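PDB 5KZT: Peptide/nickel transport system substrate-binding protein from Listeria monocytogenes serotype 1/2a, which binds peptides and probably delivers them to a membrane transporter for uptake into the cell. Local coordinates for residues N191-L196 with D212-K217; R294-L299 with K353-G358; Q511-P514 with Y519-K522. One frame throughout, in Å; residues are numbered along the deposited sequence.

Contact 1: N191-L196 with D212-K217; sequences NGPFEL and DKYWDK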
ATOM      1  N   ASN A 191     -13.377  -8.867  14.117  1.00 19.28           N
ATOM      2  CA  ASN A 191     -13.165  -8.408  15.489  1.00 19.52           C
ATOM      3  C   ASN A 191     -12.993  -6.898  15.548  1.00 19.09           C
ATOM      4  O   ASN A 191     -12.531  -6.374  16.548  1.00 19.13           O
ATOM      5  CB  ASN A 191     -11.970  -9.129  16.152  1.00 19.46           C
ATOM      6  CG  ASN A 191     -10.617  -8.629  15.663  1.00 18.70           C
ATOM      7  OD1 ASN A 191     -10.437  -8.365  14.475  1.00 18.00           O
ATOM      8  ND2 ASN A 191      -9.655  -8.517  16.572  1.00 18.74           N
ATOM      9  N   GLY A 192     -13.412  -6.204  14.491  1.00 18.63           N
ATOM     10  CA  GLY A 192     -13.254  -4.761  14.391  1.00 18.47           C
ATOM     11  C   GLY A 192     -14.597  -4.055  14.490  1.00 18.91           C
ATOM     12  O   GLY A 192     -15.604  -4.686  14.787  1.00 19.67           O
ATOM     13  N   PRO A 193     -14.613  -2.730  14.268  1.00 18.92           N
ATOM     14  CA  PRO A 193     -15.864  -1.952  14.365  1.00 19.63           C
ATOM     15  C   PRO A 193     -17.013  -2.399  13.472  1.00 19.66           C
ATOM     16  O   PRO A 193     -18.182  -2.190  13.833  1.00 20.32           O
ATOM     17  CB  PRO A 193     -15.426  -0.525  14.008  1.00 19.32           C
ATOM     18  CG  PRO A 193     -13.968  -0.484  14.324  1.00 18.97           C
ATOM     19  CD  PRO A 193     -13.427  -1.866  14.155  1.00 18.45           C
ATOM     20  N   PHE A 194     -16.694  -2.979  12.311  1.00 19.07           N
ATOM     21  CA  PHE A 194     -17.683  -3.349  11.321  1.00 19.33           C
ATOM     22  C   PHE A 194     -17.553  -4.822  10.915  1.00 19.90           C
ATOM     23  O   PHE A 194     -16.477  -5.422  11.030  1.00 19.66           O
ATOM     24  CB  PHE A 194     -17.539  -2.438  10.102  1.00 18.66           C
ATOM     25  CG  PHE A 194     -17.768  -0.985  10.412  1.00 18.47           C
ATOM     26  CD1 PHE A 194     -19.051  -0.470  10.471  1.00 19.04           C
ATOM     27  CD2 PHE A 194     -16.708  -0.138  10.653  1.00 17.98           C
ATOM     28  CE1 PHE A 194     -19.273   0.873  10.783  1.00 19.25           C
ATOM     29  CE2 PHE A 194     -16.919   1.201  10.985  1.00 18.28           C
ATOM     30  CZ  PHE A 194     -18.208   1.712  11.026  1.00 18.69           C
ATOM     31  N   GLU A 195     -18.676  -5.414  10.532  1.00 21.05           N
ATOM     32  CA  GLU A 195     -18.688  -6.659   9.786  1.00 21.82           C
ATOM     33  C   GLU A 195     -18.781  -6.335   8.291  1.00 21.44           C
ATOM     34  O   GLU A 195     -19.433  -5.351   7.929  1.00 20.97           O
ATOM     35  CB  GLU A 195     -19.924  -7.456  10.145  1.00 23.85           C
ATOM     36  CG  GLU A 195     -20.033  -7.795  11.611  1.00 25.42           C
ATOM     37  CD  GLU A 195     -21.164  -8.755  11.870  1.00 27.75           C
ATOM     38  OE1 GLU A 195     -22.343  -8.342  11.757  1.00 29.69           O
ATOM     39  OE2 GLU A 195     -20.863  -9.920  12.184  1.00 29.42           O
ATOM     40  N   LEU A 196     -18.175  -7.174   7.446  1.00 20.94           N
ATOM     41  CA  LEU A 196     -18.341  -7.100   5.991  1.00 20.96           C
ATOM     42  C   LEU A 196     -19.496  -7.989   5.559  1.00 21.86           C
ATOM     43  O   LEU A 196     -19.608  -9.114   6.017  1.00 22.14           O
ATOM     44  CB  LEU A 196     -17.063  -7.498   5.236  1.00 20.60           C
ATOM     45  CG  LEU A 196     -16.968  -7.172   3.743  1.00 20.61           C
ATOM     46  CD1 LEU A 196     -16.858  -5.667   3.520  1.00 20.45           C
ATOM     47  CD2 LEU A 196     -15.778  -7.849   3.088  1.00 20.30           C
ATOM     48  N   ASP A 212     -22.010  -5.597  16.359  1.00 27.37           N
ATOM     49  CA  ASP A 212     -22.588  -5.617  17.709  1.00 29.96           C
ATOM     50  C   ASP A 212     -21.742  -6.398  18.729  1.00 30.16           C
ATOM     51  O   ASP A 212     -21.971  -6.277  19.927  1.00 31.26           O
ATOM     52  CB  ASP A 212     -24.019  -6.167  17.669  1.00 32.57           C
ATOM     53  CG  ASP A 212     -24.905  -5.587  18.758  1.00 35.40           C
ATOM     54  OD1 ASP A 212     -24.667  -5.840  19.963  1.00 37.20           O
ATOM     55  OD2 ASP A 212     -25.871  -4.873  18.408  1.00 37.83           O
ATOM     56  N   LYS A 213     -20.768  -7.186  18.266  1.00 29.03           N
ATOM     57  CA  LYS A 213     -19.832  -7.883  19.169  1.00 29.00           C
ATOM     58  C   LYS A 213     -18.459  -7.218  19.293  1.00 27.51           C
ATOM     59  O   LYS A 213     -17.545  -7.793  19.903  1.00 27.43           O
ATOM     60  CB  LYS A 213     -19.671  -9.327  18.719  1.00 29.47           C
ATOM     61  CG  LYS A 213     -20.935 -10.147  18.856  1.00 31.34           C
ATOM     62  CD  LYS A 213     -20.591 -11.625  18.870  1.00 32.30           C
ATOM     63  CE  LYS A 213     -21.798 -12.503  18.565  1.00 33.90           C
ATOM     64  NZ  LYS A 213     -22.218 -12.336  17.144  1.00 34.02           N
ATOM     65  N   TYR A 214     -18.298  -6.023  18.716  1.00 25.74           N
ATOM     66  CA  TYR A 214     -17.067  -5.247  18.878  1.00 24.45           C
ATOM     67  C   TYR A 214     -17.003  -4.644  20.280  1.00 25.29           C
ATOM     68  O   TYR A 214     -17.987  -4.071  20.748  1.00 25.65           O
ATOM     69  CB  TYR A 214     -16.995  -4.149  17.819  1.00 23.11           C
ATOM     70  CG  TYR A 214     -15.785  -3.256  17.891  1.00 22.13           C
ATOM     71  CD1 TYR A 214     -14.497  -3.781  17.923  1.00 21.56           C
ATOM     72  CD2 TYR A 214     -15.930  -1.862  17.897  1.00 21.98           C
ATOM     73  CE1 TYR A 214     -13.386  -2.946  17.985  1.00 21.14           C
ATOM     74  CE2 TYR A 214     -14.842  -1.027  17.939  1.00 21.51           C
ATOM     75  CZ  TYR A 214     -13.567  -1.565  17.983  1.00 21.10           C
ATOM     76  OH  TYR A 214     -12.494  -0.711  18.035  1.00 20.68           O
ATOM     77  N   TRP A 215     -15.843  -4.781  20.940  1.00 25.35           N
ATOM     78  CA  TRP A 215     -15.670  -4.332  22.336  1.00 26.53           C
ATOM     79  C   TRP A 215     -15.924  -2.831  22.494  1.00 26.88           C
ATOM     80  O   TRP A 215     -16.410  -2.405  23.526  1.00 28.02           O
ATOM     81  CB  TRP A 215     -14.265  -4.698  22.904  1.00 26.62           C
ATOM     82  CG  TRP A 215     -13.125  -3.931  22.289  1.00 25.73           C
ATOM     83  CD1 TRP A 215     -12.404  -4.288  21.191  1.00 24.79           C
ATOM     84  CD2 TRP A 215     -12.607  -2.672  22.720  1.00 26.27           C
ATOM     85  NE1 TRP A 215     -11.477  -3.320  20.898  1.00 24.52           N
ATOM     86  CE2 TRP A 215     -11.577  -2.318  21.827  1.00 25.42           C
ATOM     87  CE3 TRP A 215     -12.933  -1.791  23.763  1.00 27.63           C
ATOM     88  CZ2 TRP A 215     -10.853  -1.116  21.944  1.00 25.61           C
ATOM     89  CZ3 TRP A 215     -12.201  -0.600  23.894  1.00 27.75           C
ATOM     90  CH2 TRP A 215     -11.171  -0.278  22.978  1.00 26.73           C
ATOM     91  N   ASP A 216     -15.596  -2.039  21.480  1.00 25.71           N
ATOM     92  CA  ASP A 216     -15.764  -0.574  21.546  1.00 26.25           C
ATOM     93  C   ASP A 216     -16.942  -0.066  20.687  1.00 26.14           C
ATOM     94  O   ASP A 216     -16.921   1.058  20.167  1.00 25.66           O
ATOM     95  CB  ASP A 216     -14.457   0.104  21.131  1.00 25.33           C
ATOM     96  CG  ASP A 216     -14.194   1.397  21.863  1.00 26.15           C
ATOM     97  OD1 ASP A 216     -14.840   1.653  22.900  1.00 27.48           O
ATOM     98  OD2 ASP A 216     -13.320   2.158  21.398  1.00 25.31           O
ATOM     99  N   LYS A 217     -17.990  -0.875  20.583  1.00 26.95           N
ATOM    100  CA  LYS A 217     -19.117  -0.564  19.691  1.00 27.10           C
ATOM    101  C   LYS A 217     -19.876   0.715  20.065  1.00 28.33           C
ATOM    102  O   LYS A 217     -20.486   1.345  19.195  1.00 28.01           O
ATOM    103  CB  LYS A 217     -20.093  -1.736  19.632  1.00 27.82           C
ATOM    104  CG  LYS A 217     -20.901  -1.937  20.910  1.00 29.61           C
ATOM    105  CD  LYS A 217     -21.587  -3.286  20.939  1.00 30.41           C
ATOM    106  CE  LYS A 217     -22.430  -3.422  22.182  1.00 32.39           C
ATOM    107  NZ  LYS A 217     -23.074  -4.758  22.191  1.00 33.40           N
TER
HETATM  108  O   HOH W   1     -23.159  -7.333  14.507  1.00 37.36           O

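Contact 2: R294-L299 with K353-G358; sequences RKAIAL and KAWKAG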
ATOM      1  N   ARG A 294      16.539   1.343 -19.751  1.00 21.94           N
ATOM      2  CA  ARG A 294      15.789   1.836 -18.574  1.00 21.44           C
ATOM      3  C   ARG A 294      15.886   3.367 -18.455  1.00 21.66           C
ATOM      4  O   ARG A 294      14.876   4.052 -18.244  1.00 20.65           O
ATOM      5  CB  ARG A 294      16.296   1.189 -17.268  1.00 21.01           C
ATOM      6  CG  ARG A 294      16.075  -0.318 -17.206  1.00 20.68           C
ATOM      7  CD  ARG A 294      16.173  -0.839 -15.795  1.00 20.36           C
ATOM      8  NE  ARG A 294      17.489  -0.665 -15.176  1.00 20.60           N
ATOM      9  CZ  ARG A 294      18.542  -1.469 -15.329  1.00 21.35           C
ATOM     10  NH1 ARG A 294      18.521  -2.522 -16.153  1.00 21.48           N
ATOM     11  NH2 ARG A 294      19.663  -1.194 -14.658  1.00 22.13           N
ATOM     12  N   LYS A 295      17.116   3.873 -18.598  1.00 22.74           N
ATOM     13  CA  LYS A 295      17.415   5.307 -18.500  1.00 23.97           C
ATOM     14  C   LYS A 295      16.688   6.101 -19.590  1.00 23.99           C
ATOM     15  O   LYS A 295      16.207   7.197 -19.331  1.00 23.65           O
ATOM     16  CB  LYS A 295      18.934   5.550 -18.589  1.00 25.52           C
ATOM     17  CG  LYS A 295      19.345   7.005 -18.390  1.00 27.21           C
ATOM     18  CD  LYS A 295      20.854   7.209 -18.459  1.00 29.20           C
ATOM     19  CE  LYS A 295      21.569   6.756 -17.190  1.00 30.04           C
ATOM     20  NZ  LYS A 295      21.209   7.620 -16.031  1.00 30.88           N
ATOM     21  N   ALA A 296      16.634   5.538 -20.797  1.00 24.36           N
ATOM     22  CA  ALA A 296      15.975   6.195 -21.937  1.00 24.83           C
ATOM     23  C   ALA A 296      14.494   6.423 -21.653  1.00 24.24           C
ATOM     24  O   ALA A 296      14.002   7.550 -21.786  1.00 24.23           O
ATOM     25  CB  ALA A 296      16.137   5.370 -23.194  1.00 25.23           C
ATOM     26  N   ILE A 297      13.801   5.354 -21.246  1.00 23.39           N
ATOM     27  CA  ILE A 297      12.376   5.440 -20.891  1.00 23.22           C
ATOM     28  C   ILE A 297      12.198   6.416 -19.704  1.00 22.37           C
ATOM     29  O   ILE A 297      11.315   7.283 -19.730  1.00 21.53           O
ATOM     30  CB  ILE A 297      11.796   4.046 -20.516  1.00 23.24           C
ATOM     31  CG1 ILE A 297      11.861   3.062 -21.700  1.00 24.43           C
ATOM     32  CG2 ILE A 297      10.379   4.144 -19.950  1.00 22.93           C
ATOM     33  CD1 ILE A 297      11.094   3.435 -22.925  1.00 25.50           C
ATOM     34  N   ALA A 298      13.060   6.283 -18.693  1.00 21.43           N
ATOM     35  CA  ALA A 298      12.926   7.051 -17.457  1.00 21.33           C
ATOM     36  C   ALA A 298      12.969   8.552 -17.692  1.00 21.94           C
ATOM     37  O   ALA A 298      12.133   9.285 -17.159  1.00 21.54           O
ATOM     38  CB  ALA A 298      14.010   6.674 -16.457  1.00 21.23           C
ATOM     39  N   LEU A 299      13.953   8.983 -18.472  1.00 22.74           N
ATOM     40  CA  LEU A 299      14.228  10.394 -18.669  1.00 23.64           C
ATOM     41  C   LEU A 299      13.392  11.029 -19.769  1.00 24.17           C
ATOM     42  O   LEU A 299      13.469  12.244 -19.959  1.00 25.28           O
ATOM     43  CB  LEU A 299      15.712  10.607 -18.937  1.00 24.50           C
ATOM     44  CG  LEU A 299      16.693  10.140 -17.866  1.00 24.27           C
ATOM     45  CD1 LEU A 299      18.097  10.494 -18.323  1.00 25.45           C
ATOM     46  CD2 LEU A 299      16.416  10.748 -16.506  1.00 24.04           C
ATOM     47  N   LYS A 353      20.379  10.184 -25.689  1.00 32.78           N
ATOM     48  CA  LYS A 353      21.749   9.672 -25.553  1.00 33.66           C
ATOM     49  C   LYS A 353      21.744   8.214 -25.045  1.00 31.86           C
ATOM     50  O   LYS A 353      22.367   7.340 -25.651  1.00 32.32           O
ATOM     51  CB  LYS A 353      22.577  10.562 -24.603  1.00 34.83           C
ATOM     52  CG  LYS A 353      24.030  10.116 -24.455  1.00 36.79           C
ATOM     53  CD  LYS A 353      24.872  11.010 -23.554  1.00 38.08           C
ATOM     54  CE  LYS A 353      26.353  10.753 -23.828  1.00 40.28           C
ATOM     55  NZ  LYS A 353      27.237  11.089 -22.677  1.00 40.92           N
ATOM     56  N   ALA A 354      21.036   7.971 -23.944  1.00 30.08           N
ATOM     57  CA  ALA A 354      20.901   6.621 -23.388  1.00 28.72           C
ATOM     58  C   ALA A 354      20.218   5.670 -24.372  1.00 28.35           C
ATOM     59  O   ALA A 354      20.618   4.521 -24.507  1.00 28.29           O
ATOM     60  CB  ALA A 354      20.125   6.656 -22.072  1.00 27.53           C
ATOM     61  N   TRP A 355      19.175   6.151 -25.049  1.00 28.03           N
ATOM     62  CA  TRP A 355      18.451   5.348 -26.037  1.00 27.85           C
ATOM     63  C   TRP A 355      19.364   4.865 -27.177  1.00 29.11           C
ATOM     64  O   TRP A 355      19.404   3.664 -27.467  1.00 28.98           O
ATOM     65  CB  TRP A 355      17.277   6.159 -26.582  1.00 27.73           C
ATOM     66  CG  TRP A 355      16.436   5.498 -27.618  1.00 27.66           C
ATOM     67  CD1 TRP A 355      16.258   5.920 -28.894  1.00 28.78           C
ATOM     68  CD2 TRP A 355      15.603   4.348 -27.457  1.00 27.13           C
ATOM     69  NE1 TRP A 355      15.382   5.102 -29.552  1.00 28.86           N
ATOM     70  CE2 TRP A 355      14.966   4.121 -28.695  1.00 27.65           C
ATOM     71  CE3 TRP A 355      15.323   3.489 -26.384  1.00 26.21           C
ATOM     72  CZ2 TRP A 355      14.096   3.060 -28.904  1.00 27.54           C
ATOM     73  CZ3 TRP A 355      14.456   2.432 -26.594  1.00 25.94           C
ATOM     74  CH2 TRP A 355      13.853   2.225 -27.846  1.00 26.61           C
ATOM     75  N   LYS A 356      20.100   5.783 -27.800  1.00 30.65           N
ATOM     76  CA  LYS A 356      21.016   5.404 -28.903  1.00 32.06           C
ATOM     77  C   LYS A 356      22.068   4.366 -28.448  1.00 31.96           C
ATOM     78  O   LYS A 356      22.332   3.385 -29.154  1.00 31.97           O
ATOM     79  CB  LYS A 356      21.690   6.642 -29.535  1.00 33.87           C
ATOM     80  CG  LYS A 356      20.718   7.569 -30.282  1.00 34.66           C
ATOM     81  CD  LYS A 356      21.381   8.542 -31.256  1.00 36.94           C
ATOM     82  CE  LYS A 356      21.751   9.893 -30.644  1.00 37.62           C
ATOM     83  NZ  LYS A 356      20.571  10.738 -30.303  1.00 37.42           N
ATOM     84  N   ALA A 357      22.632   4.575 -27.260  1.00 31.75           N
ATOM     85  CA  ALA A 357      23.673   3.688 -26.713  1.00 31.82           C
ATOM     86  C   ALA A 357      23.130   2.305 -26.359  1.00 31.05           C
ATOM     87  O   ALA A 357      23.765   1.288 -26.641  1.00 31.46           O
ATOM     88  CB  ALA A 357      24.324   4.326 -25.497  1.00 31.55           C
ATOM     89  N   GLY A 358      21.960   2.275 -25.727  1.00 29.92           N
ATOM     90  CA  GLY A 358      21.259   1.023 -25.439  1.00 29.11           C
ATOM     91  C   GLY A 358      20.939   0.216 -26.687  1.00 29.64           C
ATOM     92  O   GLY A 358      21.200  -0.972 -26.721  1.00 29.60           O
TER

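Contact 3: Q511-P514 with Y519-K522; sequences QKNP and YTYK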
ATOM      1  N   GLN A 511     -11.569   9.708   9.443  1.00 18.59           N
ATOM      2  CA  GLN A 511     -10.148   9.649   9.775  1.00 18.25           C
ATOM      3  C   GLN A 511      -9.337   9.155   8.596  1.00 17.23           C
ATOM      4  O   GLN A 511      -9.492   8.010   8.186  1.00 15.98           O
ATOM      5  CB  GLN A 511      -9.914   8.743  10.976  1.00 17.86           C
ATOM      6  CG  GLN A 511      -8.461   8.576  11.335  1.00 18.29           C
ATOM      7  CD  GLN A 511      -8.295   7.931  12.689  1.00 18.63           C
ATOM      8  OE1 GLN A 511      -8.903   8.381  13.670  1.00 19.39           O
ATOM      9  NE2 GLN A 511      -7.504   6.873  12.756  1.00 18.14           N
ATOM     10  N   LYS A 512      -8.472  10.028   8.068  1.00 17.64           N
ATOM     11  CA  LYS A 512      -7.492   9.655   7.064  1.00 17.55           C
ATOM     12  C   LYS A 512      -6.199   9.330   7.793  1.00 17.22           C
ATOM     13  O   LYS A 512      -5.605  10.187   8.424  1.00 17.86           O
ATOM     14  CB  LYS A 512      -7.266  10.791   6.051  1.00 19.11           C
ATOM     15  CG  LYS A 512      -6.210  10.514   4.972  1.00 20.02           C
ATOM     16  CD  LYS A 512      -6.695   9.491   3.953  1.00 19.95           C
ATOM     17  CE  LYS A 512      -5.568   8.961   3.087  1.00 20.83           C
ATOM     18  NZ  LYS A 512      -4.694   8.000   3.806  1.00 20.10           N
ATOM     19  N   ASN A 513      -5.759   8.089   7.687  1.00 15.82           N
ATOM     20  CA  ASN A 513      -4.505   7.693   8.309  1.00 15.88           C
ATOM     21  C   ASN A 513      -3.305   8.123   7.485  1.00 16.38           C
ATOM     22  O   ASN A 513      -3.332   8.003   6.260  1.00 16.53           O
ATOM     23  CB  ASN A 513      -4.529   6.195   8.531  1.00 15.10           C
ATOM     24  CG  ASN A 513      -5.669   5.782   9.458  1.00 14.79           C
ATOM     25  OD1 ASN A 513      -5.845   6.392  10.508  1.00 16.07           O
ATOM     26  ND2 ASN A 513      -6.447   4.782   9.074  1.00 14.27           N
ATOM     27  N   PRO A 514      -2.238   8.636   8.148  1.00 16.91           N
ATOM     28  CA  PRO A 514      -1.062   9.080   7.403  1.00 17.57           C
ATOM     29  C   PRO A 514      -0.191   7.948   6.862  1.00 16.78           C
ATOM     30  O   PRO A 514       0.678   8.204   6.054  1.00 17.31           O
ATOM     31  CB  PRO A 514      -0.284   9.901   8.423  1.00 18.98           C
ATOM     32  CG  PRO A 514      -0.659   9.324   9.739  1.00 18.73           C
ATOM     33  CD  PRO A 514      -2.098   8.885   9.597  1.00 17.52           C
ATOM     34  N   TYR A 519      -8.050   4.587   5.647  1.00 16.45           N
ATOM     35  CA  TYR A 519      -9.094   5.209   6.463  1.00 16.36           C
ATOM     36  C   TYR A 519      -9.464   4.372   7.666  1.00 15.83           C
ATOM     37  O   TYR A 519      -9.251   3.153   7.688  1.00 15.91           O
ATOM     38  CB  TYR A 519     -10.346   5.484   5.622  1.00 16.80           C
ATOM     39  CG  TYR A 519     -10.121   6.524   4.563  1.00 17.49           C
ATOM     40  CD1 TYR A 519      -9.648   6.176   3.298  1.00 18.38           C
ATOM     41  CD2 TYR A 519     -10.361   7.879   4.827  1.00 17.94           C
ATOM     42  CE1 TYR A 519      -9.442   7.144   2.316  1.00 19.35           C
ATOM     43  CE2 TYR A 519     -10.124   8.853   3.858  1.00 18.74           C
ATOM     44  CZ  TYR A 519      -9.670   8.483   2.611  1.00 19.87           C
ATOM     45  OH  TYR A 519      -9.466   9.459   1.639  1.00 21.51           O
ATOM     46  N   THR A 520      -9.995   5.048   8.678  1.00 15.46           N
ATOM     47  CA  THR A 520     -10.630   4.384   9.811  1.00 15.44           C
ATOM     48  C   THR A 520     -11.996   5.032   9.964  1.00 15.86           C
ATOM     49  O   THR A 520     -12.085   6.214  10.324  1.00 16.61           O
ATOM     50  CB  THR A 520      -9.810   4.528  11.093  1.00 15.67           C
ATOM     51  OG1 THR A 520      -8.509   3.946  10.892  1.00 15.26           O
ATOM     52  CG2 THR A 520     -10.519   3.825  12.271  1.00 16.50           C
ATOM     53  N   TYR A 521     -13.047   4.269   9.661  1.00 16.10           N
ATOM     54  CA  TYR A 521     -14.415   4.772   9.722  1.00 16.27           C
ATOM     55  C   TYR A 521     -15.052   4.637  11.101  1.00 17.04           C
ATOM     56  O   TYR A 521     -16.198   5.079  11.275  1.00 17.59           O
ATOM     57  CB  TYR A 521     -15.314   4.045   8.719  1.00 16.54           C
ATOM     58  CG  TYR A 521     -14.802   4.033   7.304  1.00 16.26           C
ATOM     59  CD1 TYR A 521     -14.294   5.200   6.698  1.00 16.01           C
ATOM     60  CD2 TYR A 521     -14.842   2.881   6.558  1.00 17.01           C
ATOM     61  CE1 TYR A 521     -13.829   5.188   5.386  1.00 16.24           C
ATOM     62  CE2 TYR A 521     -14.385   2.857   5.239  1.00 17.38           C
ATOM     63  CZ  TYR A 521     -13.876   4.006   4.659  1.00 16.93           C
ATOM     64  OH  TYR A 521     -13.407   3.937   3.360  1.00 17.42           O
ATOM     65  N   LYS A 522     -14.328   4.035  12.049  1.00 17.43           N
ATOM     66  CA  LYS A 522     -14.840   3.668  13.375  1.00 18.29           C
ATOM     67  C   LYS A 522     -15.702   4.757  14.004  1.00 18.90           C
ATOM     68  O   LYS A 522     -16.797   4.450  14.432  1.00 19.75           O
ATOM     69  CB  LYS A 522     -13.685   3.312  14.315  1.00 18.75           C
ATOM     70  CG  LYS A 522     -14.076   2.906  15.720  1.00 20.18           C
ATOM     71  CD  LYS A 522     -12.843   2.628  16.568  1.00 20.82           C
ATOM     72  CE  LYS A 522     -13.226   2.539  18.033  1.00 22.69           C
ATOM     73  NZ  LYS A 522     -12.088   2.106  18.882  1.00 23.97           N
TER

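Contact 1: N191-L196 with D212-K217
The Tyr214 ring lies against the backbone of Gly192 and Pro193 by one face, with the two side chains of Pro193 and Tyr214 set at a slant to each other. Pro193 CA stands 3.8 Å from the ring centroid and 22° off its normal, which satisfies a CH-pi contact over the face. Gly192 C covers the same face nearer the rim, 3.4 Å above the plane, whereas Pro193 CG reaches the phenol half and comes 3.8 Å from Tyr214 CE2. On the opposite face the backbone of the ring's own turn returns: Asp216 N sits 3.6 Å above the plane, over its centre. The ring is thus held between two backbone layers. Tyr214 CG is anti to the backbone N (chi1 179°), which carries the ring beside its own carbonyl and under that returning amide. The geometry belongs to a type I turn from Tyr214 to Lys217, closed by Lys217 N donating to Tyr214 O at 3.2 Å.

In the fold, residues 191-193 lead into 194-197, an outermost strand of a four-stranded mixed sheet, and 212-217 follows its antiparallel neighbour 205-210. Backbone bonds between Pro193 and Asn211 and between Glu195 and Val209 continue that pairing up to the contact. The phenol OH of Tyr214 is engaged by Glu47 and Lys522, and Asn191 OD1 accepts from the backbone N of Glu47.

No direct hydrogen bond links the two segments, but one water does: it donates to Glu195 OE1 at 3.0 Å and accepts from Asp212 N. Behind the turn, Lys217 NZ grips Asp212 twice, meeting O in the carbonyl plane and OD1, 2.9 Å from NZ, from above the carboxylate plane in a salt bridge.

Contact 2: R294-L299 with K353-G358
Trp355 and Lys295 both carry CG anti to the backbone N, with chi1 at 179° and -176°, and these torsions set the two flanks of the contact. In Trp355 the torsion turns the indole so that its CE3 edge meets the Ala296 methyl: CB lies near the ring plane, 3.8 Å from CE3, an approach to the edge and not a stack. The same methyl presses on the helix itself, 3.7 Å from Trp355 CB and 3.6 Å from Trp355 N. In Lys295 the first part of the chain runs alongside the Ala354 methyl, with CD 3.7 Å from Ala354 CB and the carbons before it nearly as close. Bends at chi3 and chi4 then lead the ammonium group away, so the lysine contributes only its aliphatic stem here.

Between these flanks the two alanine methyls sit side by side, Ala296 CB 4.3 Å from Ala354 CB, each directed at the opposing helix and not at the other methyl. Such small side chains fit the measured spacing: the segment axes approach to 7.7 Å, and Ala296 CA lies 4.9 Å from Trp355 CA. No hydrogen bond joins the two segments.

The indole's polar end is settled by NE1 donating to Asp395 O, while Leu394 and Leu397 touch the Trp355 side chain. Arg294, turned away from the interface, gives its guanidinium to the backbone carbonyls of Phe288, Asp488 and Val489.

With 154° between their N-to-C directions, helices 291-299 and 348-362 form a roughly antiparallel, closely spaced pair packed through alanines, beside the seven-stranded mixed sheet to which strand 397-404 belongs.

Contact 3: Q511-P514 with Y519-K522
Gln511 O accepts the backbone N-H of Thr520 at 3.0 Å in a fairly straight bond (163° at the hydrogen), consistent with the register, in which Gln511 and Thr520 are the hydrogen-bonded pair of an antiparallel hairpin. The same carbonyl takes a CA-H contact from Tyr519. Lys512 and Tyr519 form the adjoining non-hydrogen-bonded pair.

On the face bearing Gln511 and Thr520, three polar side chains are chained together. Asn513 ND2 donates to Thr520 OG1 at 2.9 Å, nearly linear at 173° and almost in the amide plane, and it also donates to Pro517 O inside the turn. Asn513 OD1 is met in its carbonyl plane by Gln511 NE2, 2.8 Å away, so the Asn513 amide is fixed from both its oxygen and its nitrogen. Gln511 NE2 has a second acceptor in Leu52 O; its distance of 3.6 Å from Thr520 OG1 is mere proximity.

On the other face, that of Lys512 and Tyr519, Lys512 bends at chi2 (72°) and lays CD over one face of the Tyr519 ring, 3.3 Å above the plane and displaced toward the rim, a CH-pi contact. Lys512 NZ is 5.2 Å from the ring centroid, at most a weak cation-pi attraction. Its firm partners are backbone oxygens: Asn513 O, at 2.8 Å from NZ, and Asp518 O, which together tie the ammonium across the turn.

The hairpin lies along helix 36-45, where Asn40 accepts from Tyr519 N, Asn43 and Gln44 donate to Tyr519 O, and Gln44 also accepts from Tyr521 N. Strand 50-52 touches Asn513 through Leu52. On the Tyr519 face, Lys512 packs on strand 264-277, and the phenol OH bonds to Arg247 of strand 247-250.

From the N terminus, contact 1 closes first, a short loop in which strands 194-197 and 205-210 of the four-stranded mixed sheet pair. Contact 2 follows, its segments 53 residues apart along the chain, and joins helix 291-299 to helix 348-362; contact 3 ends the series as a tight hairpin near the C terminus. None of the loops nests in or crosses another. In space, contacts 1 and 3 lie on the same side of the chain's centre and touch: Lys522 NZ makes a salt bridge with Asp216 OD2 at 2.8 Å, joining the late hairpin to the turn at 212-217. Contact 2 lies on the opposite side, its centre 53 Å from that of contact 1.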